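Local coordinates for protein 3-hydroxyacyl-thioester dehydratase Z (Mycobacterium tuberculosis, PDB 2C2I) that probably catalyses the reversible hydration of trans-2-enoyl-CoA to (3R)-3-hydroxyacyl-CoA, acting in fatty acid metabolism as a homodimeric hotdog-fold enzyme, at residues G15-I26 against V102-V113. Residues are numbered along the deposited sequence; the frame is centred on the assembly and turned at random.
Sequences GEKVGQSDWVTI and VGSRVRATSSLV
Trp23 CG sits beside the backbone N and anti to the carbonyl carbon (chi1 -71°), which lays the indole across strand 105-113 between Arg105 and Arg107; a bend at chi3 in each arginine turns its guanidinium group over the ring. The Arg105 guanidinium lies flat on one face, its CZ 4.0 Å from the centroid of the five-membered ring of Trp23, a cation-pi stack with planes 14° apart. Over the opposite face, Arg107 CB makes a CH-pi contact 3.7 Å from the centroid of the six-membered ring of Trp23. The Arg107 guanidinium continues the pile beyond, one face toward Trp23 and the other under the side-chain amide of Gln20, stacked almost parallel to it. Salt bridges from Arg107 to Glu132, on the next strand, and from Arg105 to Glu134, just beyond its end, help fix both guanidinium groups.

These residues join edge strand 17-25 to its antiparallel neighbour 105-119 in the hotdog sheet. The pairing is interrupted twice. At a classic beta bulge Val18 and Gly19 both face Ser110, whose O accepts a bond from Val18 N at 2.9 Å and a weak one from Gly19 N. Around Ser21 the strand leaves regular pairing, and the side chain fills in: Ser21 OG accepts an almost straight bond from Ala108 N (3.0 Å, 173°) while donating to Asp22 O.

Regular pairing resumes with two reciprocal bonds between Val24 and Val106. Val24 CG2 and Val106 CG2 press together at 3.5 Å, tighter than usual, on the face covered by helix 70-75, where Leu73 touches Val24. Farther along, Ile26 CG1 meets Val106 CG2, and Ile26 also approaches Ala61, a probable substrate-binding residue.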
ATOM      1  N   GLY A  15      18.603  -2.615  14.952  1.00 15.86           N
ATOM      2  CA  GLY A  15      18.200  -3.140  16.236  1.00 17.23           C
ATOM      3  C   GLY A  15      17.844  -2.064  17.254  1.00 18.65           C
ATOM      4  O   GLY A  15      17.730  -2.369  18.453  1.00 19.91           O
ATOM      5  N   GLU A  16      17.678  -0.816  16.800  1.00 18.40           N
ATOM      6  CA  GLU A  16      17.184   0.282  17.664  1.00 19.66           C
ATOM      7  C   GLU A  16      15.803   0.781  17.246  1.00 19.39           C
ATOM      8  O   GLU A  16      15.417   0.666  16.082  1.00 17.62           O
ATOM      9  CB  GLU A  16      18.145   1.479  17.647  1.00 19.37           C
ATOM     10  CG  GLU A  16      19.534   1.181  18.218  1.00 20.63           C
ATOM     11  CD  GLU A  16      20.477   2.371  18.175  1.00 21.77           C
ATOM     12  OE1 GLU A  16      20.098   3.460  17.668  1.00 23.13           O
ATOM     13  OE2 GLU A  16      21.616   2.217  18.661  1.00 24.61           O
ATOM     14  N   LYS A  17      15.071   1.352  18.209  1.00 20.03           N
ATOM     15  CA  LYS A  17      13.876   2.149  17.920  1.00 20.46           C
ATOM     16  C   LYS A  17      14.312   3.414  17.176  1.00 19.79           C
ATOM     17  O   LYS A  17      15.348   4.006  17.490  1.00 19.88           O
ATOM     18  CB  LYS A  17      13.123   2.488  19.225  1.00 21.14           C
ATOM     19  CG  LYS A  17      11.846   3.290  19.051  1.00 23.19           C
ATOM     20  CD  LYS A  17      11.219   3.663  20.407  1.00 24.48           C
ATOM     21  CE  LYS A  17      10.139   4.735  20.240  1.00 30.52           C
ATOM     22  NZ  LYS A  17       9.262   4.899  21.456  1.00 31.57           N
ATOM     23  N   VAL A  18      13.547   3.820  16.165  1.00 18.49           N
ATOM     24  CA  VAL A  18      13.870   5.052  15.435  1.00 18.75           C
ATOM     25  C   VAL A  18      12.852   6.183  15.643  1.00 19.05           C
ATOM     26  O   VAL A  18      13.043   7.286  15.137  1.00 20.13           O
ATOM     27  CB  VAL A  18      14.132   4.802  13.921  1.00 18.81           C
ATOM     28  CG1 VAL A  18      15.411   4.038  13.733  1.00 19.44           C
ATOM     29  CG2 VAL A  18      12.959   4.056  13.300  1.00 17.86           C
ATOM     30  N   GLY A  19      11.780   5.905  16.381  1.00 18.22           N
ATOM     31  CA  GLY A  19      10.953   6.980  16.901  1.00 17.17           C
ATOM     32  C   GLY A  19       9.458   6.745  16.913  1.00 16.76           C
ATOM     33  O   GLY A  19       8.967   5.594  16.875  1.00 16.37           O
ATOM     34  N   GLN A  20       8.752   7.857  17.067  1.00 16.87           N
ATOM     35  CA  GLN A  20       7.304   7.881  17.120  1.00 17.52           C
ATOM     36  C   GLN A  20       6.833   9.164  16.447  1.00 17.50           C
ATOM     37  O   GLN A  20       7.379  10.248  16.678  1.00 17.76           O
ATOM     38  CB  GLN A  20       6.816   7.801  18.573  1.00 18.40           C
ATOM     39  CG  GLN A  20       5.306   7.821  18.705  1.00 20.47           C
ATOM     40  CD  GLN A  20       4.841   7.531  20.112  1.00 25.33           C
ATOM     41  OE1 GLN A  20       4.997   8.355  21.003  1.00 26.52           O
ATOM     42  NE2 GLN A  20       4.263   6.356  20.313  1.00 27.06           N
ATOM     43  N   SER A  21       5.824   9.047  15.598  1.00 16.92           N
ATOM     44  CA  SER A  21       5.318  10.205  14.883  1.00 17.71           C
ATOM     45  C   SER A  21       4.417  11.042  15.784  1.00 19.13           C
ATOM     46  O   SER A  21       4.090  10.648  16.915  1.00 18.35           O
ATOM     47  CB  SER A  21       4.515   9.758  13.660  1.00 16.98           C
ATOM     48  OG  SER A  21       3.238   9.272  14.059  1.00 17.19           O
ATOM     49  N   ASP A  22       3.984  12.175  15.256  1.00 20.64           N
ATOM     50  CA  ASP A  22       2.887  12.932  15.843  1.00 22.81           C
ATOM     51  C   ASP A  22       1.565  12.219  15.515  1.00 22.23           C
ATOM     52  O   ASP A  22       1.526  11.294  14.692  1.00 21.43           O
ATOM     53  CB  ASP A  22       2.851  14.360  15.270  1.00 24.54           C
ATOM     54  CG  ASP A  22       4.223  15.048  15.268  1.00 29.43           C
ATOM     55  OD1 ASP A  22       5.067  14.749  16.145  1.00 34.85           O
ATOM     56  OD2 ASP A  22       4.451  15.907  14.383  1.00 34.57           O
ATOM     57  N   TRP A  23       0.492  12.629  16.180  1.00 22.94           N
ATOM     58  CA  TRP A  23      -0.849  12.231  15.769  1.00 22.94           C
ATOM     59  C   TRP A  23      -1.185  12.966  14.463  1.00 22.71           C
ATOM     60  O   TRP A  23      -0.878  14.161  14.306  1.00 23.67           O
ATOM     61  CB  TRP A  23      -1.876  12.587  16.853  1.00 23.45           C
ATOM     62  CG  TRP A  23      -1.792  11.748  18.095  1.00 24.16           C
ATOM     63  CD1 TRP A  23      -1.278  12.123  19.327  1.00 24.20           C
ATOM     64  CD2 TRP A  23      -2.254  10.403  18.251  1.00 23.75           C
ATOM     65  NE1 TRP A  23      -1.387  11.082  20.219  1.00 24.90           N
ATOM     66  CE2 TRP A  23      -1.984  10.015  19.594  1.00 23.73           C
ATOM     67  CE3 TRP A  23      -2.861   9.483  17.392  1.00 22.26           C
ATOM     68  CZ2 TRP A  23      -2.304   8.743  20.088  1.00 24.31           C
ATOM     69  CZ3 TRP A  23      -3.179   8.222  17.885  1.00 22.23           C
ATOM     70  CH2 TRP A  23      -2.899   7.863  19.223  1.00 23.57           C
ATOM     71  N   VAL A  24      -1.793  12.250  13.524  1.00 22.13           N
ATOM     72  CA  VAL A  24      -2.309  12.857  12.301  1.00 22.40           C
ATOM     73  C   VAL A  24      -3.770  12.465  12.162  1.00 22.29           C
ATOM     74  O   VAL A  24      -4.146  11.328  12.466  1.00 22.33           O
ATOM     75  CB  VAL A  24      -1.488  12.498  11.004  1.00 22.30           C
ATOM     76  CG1 VAL A  24       0.020  12.648  11.219  1.00 22.33           C
ATOM     77  CG2 VAL A  24      -1.831  11.126  10.468  1.00 22.05           C
ATOM     78  N   THR A  25      -4.594  13.415  11.733  1.00 23.27           N
ATOM     79  CA  THR A  25      -6.027  13.168  11.577  1.00 23.39           C
ATOM     80  C   THR A  25      -6.309  12.731  10.142  1.00 22.93           C
ATOM     81  O   THR A  25      -5.896  13.403   9.194  1.00 23.60           O
ATOM     82  CB  THR A  25      -6.857  14.420  11.947  1.00 24.44           C
ATOM     83  OG1 THR A  25      -6.621  14.748  13.319  1.00 25.52           O
ATOM     84  CG2 THR A  25      -8.367  14.178  11.720  1.00 24.54           C
ATOM     85  N   ILE A  26      -6.989  11.596   9.997  1.00 22.11           N
ATOM     86  CA  ILE A  26      -7.362  11.077   8.667  1.00 22.01           C
ATOM     87  C   ILE A  26      -8.750  11.601   8.303  1.00 21.85           C
ATOM     88  O   ILE A  26      -9.737  11.256   8.954  1.00 21.94           O
ATOM     89  CB  ILE A  26      -7.293   9.523   8.623  1.00 21.44           C
ATOM     90  CG1 ILE A  26      -5.868   9.018   8.927  1.00 22.60           C
ATOM     91  CG2 ILE A  26      -7.765   8.965   7.271  1.00 22.40           C
ATOM     92  CD1 ILE A  26      -4.724   9.837   8.277  1.00 25.71           C
ATOM     93  N   VAL A 102     -12.967   7.289   9.603  1.00 20.11           N
ATOM     94  CA  VAL A 102     -12.642   8.609   9.089  1.00 21.10           C
ATOM     95  C   VAL A 102     -12.828   9.623  10.228  1.00 21.86           C
ATOM     96  O   VAL A 102     -13.720   9.449  11.047  1.00 22.51           O
ATOM     97  CB  VAL A 102     -13.514   8.977   7.864  1.00 21.16           C
ATOM     98  CG1 VAL A 102     -13.259  10.409   7.454  1.00 23.30           C
ATOM     99  CG2 VAL A 102     -13.209   8.057   6.683  1.00 21.24           C
ATOM    100  N   GLY A 103     -11.973  10.640  10.275  1.00 22.54           N
ATOM    101  CA  GLY A 103     -11.947  11.614  11.378  1.00 23.98           C
ATOM    102  C   GLY A 103     -11.074  11.232  12.557  1.00 24.06           C
ATOM    103  O   GLY A 103     -10.790  12.075  13.405  1.00 26.03           O
ATOM    104  N   SER A 104     -10.679   9.961  12.638  1.00 23.04           N
ATOM    105  CA  SER A 104      -9.806   9.461  13.709  1.00 22.80           C
ATOM    106  C   SER A 104      -8.376   9.944  13.592  1.00 21.58           C
ATOM    107  O   SER A 104      -7.941  10.347  12.516  1.00 19.85           O
ATOM    108  CB  SER A 104      -9.773   7.938  13.692  1.00 23.14           C
ATOM    109  OG  SER A 104     -11.047   7.439  14.030  1.00 27.43           O
ATOM    110  N   ARG A 105      -7.639   9.861  14.712  1.00 21.06           N
ATOM    111  CA  ARG A 105      -6.206  10.145  14.711  1.00 19.87           C
ATOM    112  C   ARG A 105      -5.397   8.851  14.748  1.00 18.84           C
ATOM    113  O   ARG A 105      -5.783   7.870  15.394  1.00 18.43           O
ATOM    114  CB  ARG A 105      -5.806  11.049  15.873  1.00 20.70           C
ATOM    115  CG  ARG A 105      -6.449  12.423  15.800  1.00 21.47           C
ATOM    116  CD  ARG A 105      -5.659  13.448  16.595  1.00 24.83           C
ATOM    117  NE  ARG A 105      -5.497  13.036  17.985  1.00 25.81           N
ATOM    118  CZ  ARG A 105      -4.746  13.693  18.859  1.00 28.42           C
ATOM    119  NH1 ARG A 105      -4.094  14.792  18.479  1.00 29.14           N
ATOM    120  NH2 ARG A 105      -4.645  13.252  20.106  1.00 28.02           N
ATOM    121  N   VAL A 106      -4.292   8.862  14.017  1.00 17.86           N
ATOM    122  CA  VAL A 106      -3.361   7.742  13.977  1.00 16.74           C
ATOM    123  C   VAL A 106      -1.924   8.219  14.311  1.00 15.63           C
ATOM    124  O   VAL A 106      -1.562   9.368  14.090  1.00 15.73           O
ATOM    125  CB  VAL A 106      -3.379   7.041  12.581  1.00 16.19           C
ATOM    126  CG1 VAL A 106      -4.765   6.456  12.288  1.00 16.73           C
ATOM    127  CG2 VAL A 106      -2.958   8.026  11.485  1.00 18.14           C
ATOM    128  N   ARG A 107      -1.110   7.308  14.818  1.00 15.55           N
ATOM    129  CA  ARG A 107       0.274   7.623  15.165  1.00 15.61           C
ATOM    130  C   ARG A 107       1.094   6.343  15.015  1.00 14.27           C
ATOM    131  O   ARG A 107       0.610   5.245  15.305  1.00 14.62           O
ATOM    132  CB  ARG A 107       0.340   8.141  16.611  1.00 16.60           C
ATOM    133  CG  ARG A 107       1.713   8.338  17.162  1.00 19.10           C
ATOM    134  CD  ARG A 107       1.626   9.096  18.484  1.00 22.88           C
ATOM    135  NE  ARG A 107       1.214   8.235  19.591  1.00 24.47           N
ATOM    136  CZ  ARG A 107       1.261   8.616  20.867  1.00 26.16           C
ATOM    137  NH1 ARG A 107       1.689   9.836  21.174  1.00 23.52           N
ATOM    138  NH2 ARG A 107       0.890   7.784  21.829  1.00 27.69           N
ATOM    139  N   ALA A 108       2.341   6.486  14.585  1.00 13.01           N
ATOM    140  CA  ALA A 108       3.171   5.326  14.322  1.00 12.46           C
ATOM    141  C   ALA A 108       4.409   5.295  15.229  1.00 12.49           C
ATOM    142  O   ALA A 108       4.911   6.358  15.610  1.00 12.64           O
ATOM    143  CB  ALA A 108       3.588   5.286  12.818  1.00 12.29           C
ATOM    144  N   THR A 109       4.877   4.081  15.542  1.00 12.01           N
ATOM    145  CA  THR A 109       6.171   3.834  16.185  1.00 12.24           C
ATOM    146  C   THR A 109       6.948   2.910  15.258  1.00 10.67           C
ATOM    147  O   THR A 109       6.395   1.922  14.809  1.00 10.22           O
ATOM    148  CB  THR A 109       5.952   3.070  17.501  1.00 13.27           C
ATOM    149  OG1 THR A 109       5.079   3.856  18.338  1.00 17.19           O
ATOM    150  CG2 THR A 109       7.297   2.847  18.199  1.00 14.74           C
ATOM    151  N   SER A 110       8.213   3.221  14.966  1.00 10.33           N
ATOM    152  CA  SER A 110       9.023   2.334  14.111  1.00  9.80           C
ATOM    153  C   SER A 110      10.360   1.938  14.750  1.00  9.72           C
ATOM    154  O   SER A 110      10.936   2.703  15.541  1.00 10.23           O
ATOM    155  CB  SER A 110       9.300   3.003  12.755  1.00  9.76           C
ATOM    156  OG  SER A 110       8.099   3.234  12.025  1.00  8.86           O
ATOM    157  N   SER A 111      10.862   0.772  14.359  1.00 10.17           N
ATOM    158  CA  SER A 111      12.185   0.290  14.783  1.00 10.81           C
ATOM    159  C   SER A 111      12.951  -0.182  13.578  1.00 10.65           C
ATOM    160  O   SER A 111      12.352  -0.656  12.604  1.00  9.15           O
ATOM    161  CB  SER A 111      12.032  -0.897  15.737  1.00 12.32           C
ATOM    162  OG  SER A 111      11.191  -0.537  16.817  1.00 16.87           O
ATOM    163  N   LEU A 112      14.281  -0.068  13.631  1.00  9.84           N
ATOM    164  CA  LEU A 112      15.096  -0.548  12.524  1.00 10.30           C
ATOM    165  C   LEU A 112      15.440  -2.033  12.699  1.00 10.24           C
ATOM    166  O   LEU A 112      16.144  -2.422  13.652  1.00 10.20           O
ATOM    167  CB  LEU A 112      16.363   0.320  12.434  1.00 10.12           C
ATOM    168  CG  LEU A 112      17.333   0.148  11.288  1.00 12.75           C
ATOM    169  CD1 LEU A 112      16.584   0.325   9.954  1.00 12.86           C
ATOM    170  CD2 LEU A 112      18.402   1.245  11.464  1.00 11.88           C
ATOM    171  N   VAL A 113      14.930  -2.867  11.791  1.00  9.15           N
ATOM    172  CA  VAL A 113      15.193  -4.305  11.845  1.00  9.67           C
ATOM    173  C   VAL A 113      16.606  -4.619  11.357  1.00 10.01           C
ATOM    174  O   VAL A 113      17.352  -5.378  12.005  1.00 11.16           O
ATOM    175  CB  VAL A 113      14.136  -5.098  11.060  1.00  9.19           C
ATOM    176  CG1 VAL A 113      14.454  -6.586  11.064  1.00 11.22           C
ATOM    177  CG2 VAL A 113      12.768  -4.875  11.688  1.00 10.18           C
TER
HETATM  178  O   HOH W   1      -3.456  15.697  15.763  1.00 47.98           O